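Local coordinates for protein endonuclease IV (Thermus thermophilus, PDB 3AAM) that cleaves phosphodiester bonds of DNA at apurinic or apyrimidinic sites as a metal-dependent endonuclease of DNA repair, at residues A[87-97]-A[123-134]; A[50-58]-A[96-104]. All blocks are in the same frame, centred on the assembly; numbering follows the deposited sequence.

Contact 1 (A[87-97]-A[123-134]); sequences VASLADDLEKA and KALRLAGVRSRP
The carboxylate of Glu95 is the one flat side-chain group to meet the opposite segment: its OE2 lies 3.5 Å from Ala128 CA, while the Glu95 CG methylene rests on the Ala128 methyl. The puckered ring of Pro134, which follows a cis peptide bond, presses CG against Leu94 O (3.7 Å) and against Ala97 CB. No hydrogen bond crosses the interface; apolar side chains and a few backbone carbonyls meet there, with alanines at the crossing. Ala124 is a knob in a hole formed by Val87, Leu90, Ala91 and Leu94, and its CA comes within 4.6 Å of Ala91 CA. Consistent with these small residues, the axes of the two short segments approach to 8.1 Å, crossing at -51°. With CG anti to its carbonyl carbon (chi1 -68°), Leu94 sends its two methyls to different partners: CD1 to Leu125 CD2 (3.8 Å), CD2 toward Pro134 CG. At the more exposed end, Val87 CG1 touches both Lys123 CG and Leu127 CD1. A Schellman motif at Gly129 ends helix 114-128, after which Val130 CG2 packs on Leu94 CB. The two helices are neighbours in the outer layer of the TIM barrel, lying over adjacent parallel strands: Leu90, Leu94 and Ala97 rest on Val105 of 104-107, and Leu90 and Leu125 reach Leu136 of 135-139.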
# COMPACT_ATOMS: atom_id res chain seq x y z
N VAL A 87 8.95 7.82 13.02
CA VAL A 87 9.54 8.67 11.98
C VAL A 87 10.84 8.05 11.48
O VAL A 87 11.08 7.96 10.28
CB VAL A 87 9.81 10.10 12.52
CG1 VAL A 87 10.68 10.87 11.53
CG2 VAL A 87 8.49 10.83 12.73
N ALA A 88 11.68 7.61 12.42
CA ALA A 88 12.96 6.99 12.06
C ALA A 88 12.75 5.69 11.29
O ALA A 88 13.50 5.40 10.35
CB ALA A 88 13.78 6.73 13.33
N SER A 89 11.75 4.91 11.67
CA SER A 89 11.49 3.65 10.98
C SER A 89 11.03 3.90 9.55
O SER A 89 11.45 3.20 8.62
CB SER A 89 10.44 2.83 11.73
OG SER A 89 10.16 1.61 11.06
N LEU A 90 10.16 4.90 9.37
CA LEU A 90 9.66 5.22 8.04
C LEU A 90 10.79 5.77 7.17
O LEU A 90 10.83 5.53 5.97
CB LEU A 90 8.50 6.22 8.11
CG LEU A 90 7.84 6.60 6.78
CD1 LEU A 90 7.33 5.35 6.06
CD2 LEU A 90 6.70 7.57 7.03
N ALA A 91 11.71 6.51 7.79
CA ALA A 91 12.84 7.07 7.05
C ALA A 91 13.68 5.90 6.53
O ALA A 91 14.20 5.95 5.42
CB ALA A 91 13.68 7.96 7.95
N ASP A 92 13.80 4.86 7.34
CA ASP A 92 14.56 3.68 6.95
C ASP A 92 13.89 3.03 5.74
O ASP A 92 14.57 2.65 4.79
CB ASP A 92 14.63 2.67 8.10
CG ASP A 92 15.16 1.31 7.66
OD1 ASP A 92 16.34 1.22 7.27
OD2 ASP A 92 14.38 0.33 7.71
N ASP A 93 12.56 2.92 5.77
CA ASP A 93 11.84 2.33 4.64
C ASP A 93 12.13 3.11 3.36
O ASP A 93 12.35 2.52 2.31
CB ASP A 93 10.32 2.34 4.88
CG ASP A 93 9.88 1.40 5.98
OD1 ASP A 93 10.48 0.32 6.13
OD2 ASP A 93 8.90 1.74 6.69
N LEU A 94 12.11 4.43 3.46
CA LEU A 94 12.36 5.28 2.30
C LEU A 94 13.79 5.16 1.78
O LEU A 94 14.01 5.13 0.57
CB LEU A 94 12.05 6.74 2.66
CG LEU A 94 10.58 7.05 2.92
CD1 LEU A 94 10.43 8.38 3.63
CD2 LEU A 94 9.82 7.05 1.60
N GLU A 95 14.75 5.09 2.70
CA GLU A 95 16.15 4.95 2.34
C GLU A 95 16.40 3.61 1.66
O GLU A 95 17.12 3.53 0.66
CB GLU A 95 17.02 5.09 3.60
CG GLU A 95 17.07 6.51 4.15
CD GLU A 95 17.40 6.57 5.63
OE1 GLU A 95 17.92 5.57 6.17
OE2 GLU A 95 17.14 7.62 6.26
N LYS A 96 15.80 2.55 2.20
CA LYS A 96 15.95 1.22 1.63
C LYS A 96 15.29 1.19 0.25
O LYS A 96 15.84 0.62 -0.70
CB LYS A 96 15.32 0.17 2.56
CG LYS A 96 16.05 0.01 3.90
CD LYS A 96 17.35 -0.76 3.73
CE LYS A 96 18.30 -0.59 4.92
NZ LYS A 96 17.75 -1.02 6.23
N ALA A 97 14.13 1.82 0.12
CA ALA A 97 13.44 1.86 -1.16
C ALA A 97 14.30 2.57 -2.20
O ALA A 97 14.38 2.14 -3.35
CB ALA A 97 12.09 2.57 -1.01
N LYS A 123 8.87 14.84 8.17
CA LYS A 123 10.14 14.64 8.85
C LYS A 123 10.84 13.39 8.34
O LYS A 123 12.06 13.38 8.18
CB LYS A 123 9.91 14.53 10.37
CG LYS A 123 11.20 14.47 11.19
CD LYS A 123 12.06 15.70 10.97
CE LYS A 123 13.35 15.63 11.78
NZ LYS A 123 14.20 16.84 11.57
N ALA A 124 10.08 12.33 8.08
CA ALA A 124 10.65 11.09 7.58
C ALA A 124 11.28 11.31 6.21
O ALA A 124 12.38 10.82 5.93
CB ALA A 124 9.57 10.01 7.49
N LEU A 125 10.58 12.06 5.36
CA LEU A 125 11.09 12.36 4.02
C LEU A 125 12.39 13.16 4.12
O LEU A 125 13.34 12.91 3.38
CB LEU A 125 10.05 13.17 3.23
CG LEU A 125 8.87 12.37 2.68
CD1 LEU A 125 7.83 13.32 2.10
CD2 LEU A 125 9.36 11.41 1.63
N ARG A 126 12.42 14.11 5.05
CA ARG A 126 13.61 14.94 5.22
C ARG A 126 14.78 14.11 5.75
O ARG A 126 15.90 14.22 5.26
CB ARG A 126 13.31 16.10 6.17
CG ARG A 126 14.38 17.17 6.17
CD ARG A 126 13.92 18.42 6.90
NE ARG A 126 14.89 19.50 6.78
CZ ARG A 126 15.23 20.07 5.63
NH1 ARG A 126 14.68 19.67 4.49
NH2 ARG A 126 16.12 21.05 5.62
N LEU A 127 14.52 13.28 6.75
CA LEU A 127 15.58 12.44 7.30
C LEU A 127 16.16 11.53 6.23
O LEU A 127 17.37 11.32 6.17
CB LEU A 127 15.04 11.58 8.45
CG LEU A 127 14.78 12.26 9.79
CD1 LEU A 127 14.27 11.25 10.80
CD2 LEU A 127 16.08 12.89 10.29
N ALA A 128 15.30 11.01 5.37
CA ALA A 128 15.74 10.11 4.31
C ALA A 128 16.38 10.85 3.14
O ALA A 128 16.95 10.23 2.25
CB ALA A 128 14.57 9.27 3.82
N GLY A 129 16.28 12.18 3.15
CA GLY A 129 16.84 12.96 2.07
C GLY A 129 16.27 12.51 0.74
O GLY A 129 16.96 12.50 -0.28
N VAL A 130 14.99 12.14 0.76
CA VAL A 130 14.31 11.67 -0.44
C VAL A 130 13.99 12.81 -1.40
O VAL A 130 13.58 13.90 -0.98
CB VAL A 130 13.00 10.95 -0.08
CG1 VAL A 130 12.28 10.51 -1.35
CG2 VAL A 130 13.29 9.74 0.79
N ARG A 131 14.18 12.55 -2.69
CA ARG A 131 13.87 13.54 -3.71
C ARG A 131 12.53 13.18 -4.34
O ARG A 131 11.58 12.85 -3.63
CB ARG A 131 14.97 13.58 -4.78
CG ARG A 131 16.23 14.31 -4.33
CD ARG A 131 15.87 15.51 -3.45
NE ARG A 131 14.72 16.23 -4.00
CZ ARG A 131 13.91 17.00 -3.28
NH1 ARG A 131 14.11 17.17 -1.98
NH2 ARG A 131 12.87 17.59 -3.87
N SER A 132 12.44 13.25 -5.66
CA SER A 132 11.20 12.93 -6.34
C SER A 132 10.95 11.43 -6.31
O SER A 132 9.86 10.96 -6.65
CB SER A 132 11.25 13.43 -7.79
OG SER A 132 11.43 14.83 -7.83
N ARG A 133 11.96 10.68 -5.88
CA ARG A 133 11.87 9.23 -5.81
C ARG A 133 12.67 8.75 -4.60
O ARG A 133 13.81 9.18 -4.39
CB ARG A 133 12.45 8.62 -7.09
CG ARG A 133 12.22 7.14 -7.27
CD ARG A 133 13.08 6.60 -8.40
NE ARG A 133 12.83 5.19 -8.68
CZ ARG A 133 11.78 4.74 -9.35
NH1 ARG A 133 10.87 5.59 -9.81
NH2 ARG A 133 11.62 3.44 -9.55
N PRO A 134 12.10 7.85 -3.79
CA PRO A 134 10.76 7.26 -3.92
C PRO A 134 9.66 8.20 -3.46
O PRO A 134 9.92 9.23 -2.84
CB PRO A 134 10.85 6.02 -3.05
CG PRO A 134 11.72 6.47 -1.94
CD PRO A 134 12.82 7.22 -2.66

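Contact 2 (A[50-58]-A[96-104]); sequences EVEAFRALR and KAALLGVEY
Phe54 and Leu100 form the tight, buried part of this contact, crossing at about a right angle with Leu100 CD2 3.7 Å from Phe54 CG. CG anti to the backbone N (chi1 -178°) carries the Phe54 ring to the Leu100 side chain, with Leu100 O at the ring edge, while Val102 CG2 approaches CE2 and CZ. Beside the Phe54-Leu100 pair, Val51 CG1 is pressed to 3.2 Å from Leu99 O. That oxygen is also gripped side-on by the extended Arg55, with NE at 3.0 Å from Leu99 O (N-H...O 151°) and NH1 equally near. The oxygen lies in the guanidinium plane, and both nitrogens approach it from the same face of the carbonyl. Leu100 O and Gly101 CA lie over one guanidinium face. The looser, watery side belongs to Arg58, whose strongest polar partner is Leu64 O, outside these segments, bonded by NH2. Toward 96-104 its grip is weaker: NH1 makes a weak, bent bond to Gly101 O (2.8 Å, 117°), one water links NH1 to Leu100 O, and a second joins NH2, weakly, to Glu103 N. Gly101, with positive phi, closes helix 82-100 in a Schellman motif. Two arginines thus meet carbonyls at a helix C-terminus, whose partial negative charge would probably stabilise their positive charge.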
# COMPACT_ATOMS: atom_id res chain seq x y z
N GLU A 50 23.06 -7.58 -2.42
CA GLU A 50 21.63 -7.85 -2.45
C GLU A 50 20.93 -6.77 -3.27
O GLU A 50 19.98 -7.06 -4.00
CB GLU A 50 21.05 -7.88 -1.03
CG GLU A 50 19.66 -8.53 -0.98
CD GLU A 50 19.13 -8.73 0.43
OE1 GLU A 50 19.87 -9.25 1.30
OE2 GLU A 50 17.95 -8.39 0.68
N VAL A 51 21.39 -5.53 -3.16
CA VAL A 51 20.81 -4.44 -3.92
C VAL A 51 20.98 -4.72 -5.41
O VAL A 51 20.04 -4.57 -6.19
CB VAL A 51 21.49 -3.09 -3.58
CG1 VAL A 51 20.89 -1.98 -4.42
CG2 VAL A 51 21.32 -2.77 -2.10
N GLU A 52 22.19 -5.12 -5.80
CA GLU A 52 22.48 -5.43 -7.19
C GLU A 52 21.62 -6.58 -7.71
O GLU A 52 21.12 -6.53 -8.82
CB GLU A 52 23.97 -5.79 -7.34
CG GLU A 52 24.49 -5.90 -8.78
CD GLU A 52 24.08 -7.18 -9.48
OE1 GLU A 52 24.12 -8.26 -8.85
OE2 GLU A 52 23.73 -7.12 -10.68
N ALA A 53 21.46 -7.61 -6.88
CA ALA A 53 20.65 -8.76 -7.27
C ALA A 53 19.19 -8.38 -7.47
O ALA A 53 18.56 -8.80 -8.44
CB ALA A 53 20.78 -9.86 -6.22
N PHE A 54 18.66 -7.59 -6.54
CA PHE A 54 17.27 -7.15 -6.60
C PHE A 54 17.02 -6.38 -7.90
O PHE A 54 16.09 -6.68 -8.65
CB PHE A 54 16.96 -6.25 -5.40
CG PHE A 54 15.54 -5.77 -5.35
CD1 PHE A 54 14.55 -6.54 -4.74
CD2 PHE A 54 15.18 -4.56 -5.92
CE1 PHE A 54 13.23 -6.11 -4.71
CE2 PHE A 54 13.86 -4.12 -5.89
CZ PHE A 54 12.88 -4.89 -5.29
N ARG A 55 17.84 -5.37 -8.15
CA ARG A 55 17.70 -4.56 -9.35
C ARG A 55 17.87 -5.37 -10.63
O ARG A 55 17.09 -5.24 -11.56
CB ARG A 55 18.71 -3.41 -9.33
CG ARG A 55 18.39 -2.30 -8.33
CD ARG A 55 19.48 -1.24 -8.32
NE ARG A 55 19.12 -0.08 -7.51
CZ ARG A 55 18.66 1.07 -7.99
NH1 ARG A 55 18.35 2.06 -7.17
NH2 ARG A 55 18.50 1.22 -9.30
N ALA A 56 18.91 -6.20 -10.67
CA ALA A 56 19.17 -7.01 -11.86
C ALA A 56 18.03 -7.98 -12.14
O ALA A 56 17.60 -8.14 -13.28
CB ALA A 56 20.48 -7.77 -11.70
N LEU A 57 17.55 -8.64 -11.09
CA LEU A 57 16.45 -9.59 -11.24
C LEU A 57 15.18 -8.88 -11.69
O LEU A 57 14.47 -9.36 -12.57
CB LEU A 57 16.21 -10.34 -9.93
CG LEU A 57 17.26 -11.39 -9.55
CD1 LEU A 57 17.08 -11.80 -8.09
CD2 LEU A 57 17.13 -12.60 -10.48
N ARG A 58 14.90 -7.72 -11.09
CA ARG A 58 13.71 -6.97 -11.45
C ARG A 58 13.73 -6.52 -12.90
O ARG A 58 12.77 -6.73 -13.65
CB ARG A 58 13.55 -5.74 -10.55
CG ARG A 58 12.65 -5.94 -9.35
CD ARG A 58 11.65 -4.81 -9.23
NE ARG A 58 12.30 -3.51 -9.06
CZ ARG A 58 11.65 -2.35 -9.04
NH1 ARG A 58 12.33 -1.22 -8.87
NH2 ARG A 58 10.34 -2.30 -9.19
N LYS A 96 15.80 2.55 2.20
CA LYS A 96 15.95 1.22 1.63
C LYS A 96 15.29 1.19 0.25
O LYS A 96 15.84 0.62 -0.70
CB LYS A 96 15.32 0.17 2.56
CG LYS A 96 16.05 0.01 3.90
CD LYS A 96 17.35 -0.76 3.73
CE LYS A 96 18.30 -0.59 4.92
NZ LYS A 96 17.75 -1.02 6.23
N ALA A 97 14.13 1.82 0.12
CA ALA A 97 13.44 1.86 -1.16
C ALA A 97 14.30 2.57 -2.20
O ALA A 97 14.38 2.14 -3.35
CB ALA A 97 12.09 2.57 -1.01
N ALA A 98 14.94 3.67 -1.80
CA ALA A 98 15.79 4.41 -2.73
C ALA A 98 16.94 3.53 -3.22
O ALA A 98 17.25 3.52 -4.41
CB ALA A 98 16.34 5.67 -2.05
N LEU A 99 17.56 2.80 -2.31
CA LEU A 99 18.66 1.92 -2.67
C LEU A 99 18.20 0.84 -3.64
O LEU A 99 18.89 0.52 -4.61
CB LEU A 99 19.25 1.26 -1.42
CG LEU A 99 20.12 2.14 -0.52
CD1 LEU A 99 20.45 1.39 0.76
CD2 LEU A 99 21.40 2.51 -1.26
N LEU A 100 17.03 0.27 -3.38
CA LEU A 100 16.50 -0.79 -4.22
C LEU A 100 15.89 -0.32 -5.53
O LEU A 100 15.66 -1.12 -6.43
CB LEU A 100 15.47 -1.61 -3.44
CG LEU A 100 16.04 -2.42 -2.27
CD1 LEU A 100 14.91 -3.03 -1.45
CD2 LEU A 100 16.96 -3.51 -2.82
N GLY A 101 15.61 0.98 -5.63
CA GLY A 101 15.00 1.49 -6.84
C GLY A 101 13.50 1.29 -6.82
O GLY A 101 12.84 1.32 -7.86
N VAL A 102 12.95 1.06 -5.63
CA VAL A 102 11.51 0.88 -5.45
C VAL A 102 10.88 2.27 -5.49
O VAL A 102 11.26 3.14 -4.71
CB VAL A 102 11.21 0.19 -4.10
CG1 VAL A 102 9.71 0.20 -3.84
CG2 VAL A 102 11.73 -1.24 -4.12
N GLU A 103 9.92 2.47 -6.38
CA GLU A 103 9.31 3.79 -6.53
C GLU A 103 8.33 4.25 -5.45
O GLU A 103 8.13 5.45 -5.29
CB GLU A 103 8.63 3.90 -7.89
CG GLU A 103 8.17 5.31 -8.24
CD GLU A 103 7.60 5.42 -9.64
OE1 GLU A 103 8.33 5.09 -10.61
OE2 GLU A 103 6.44 5.84 -9.78
N TYR A 104 7.73 3.32 -4.71
CA TYR A 104 6.76 3.71 -3.69
C TYR A 104 6.92 3.07 -2.32
O TYR A 104 7.31 1.91 -2.20
CB TYR A 104 5.34 3.39 -4.18
CG TYR A 104 4.92 4.11 -5.43
CD1 TYR A 104 4.76 5.50 -5.44
CD2 TYR A 104 4.71 3.42 -6.62
CE1 TYR A 104 4.40 6.18 -6.60
CE2 TYR A 104 4.36 4.09 -7.79
CZ TYR A 104 4.21 5.46 -7.77
OH TYR A 104 3.87 6.14 -8.93
O HOH W 1 14.96 -2.22 -8.74
O HOH W 2 8.89 0.67 -8.42

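In the fold
Contacts 1 and 2 lie on one helix, 82-100, and show how the outer layer of a TIM barrel is joined from helix to helix. Their centres are 15 Å apart, and their segments alternate along the chain: 50-58, 87-97, 96-104, 123-134, with Lys96 and Ala97 common to both. The helix thus packs against helix 48-60 near its own C-terminal end and helix 114-128 along its body, outside the neighbouring parallel strands 66-69, 104-107 and 135-139. Arg133, in the loop of segment 123-134, connects the two by a salt bridge to Glu103 and a probable hydrogen bond to Gly101 O. Both contacts lie away from the manganese site of His172, Asp217 and His219.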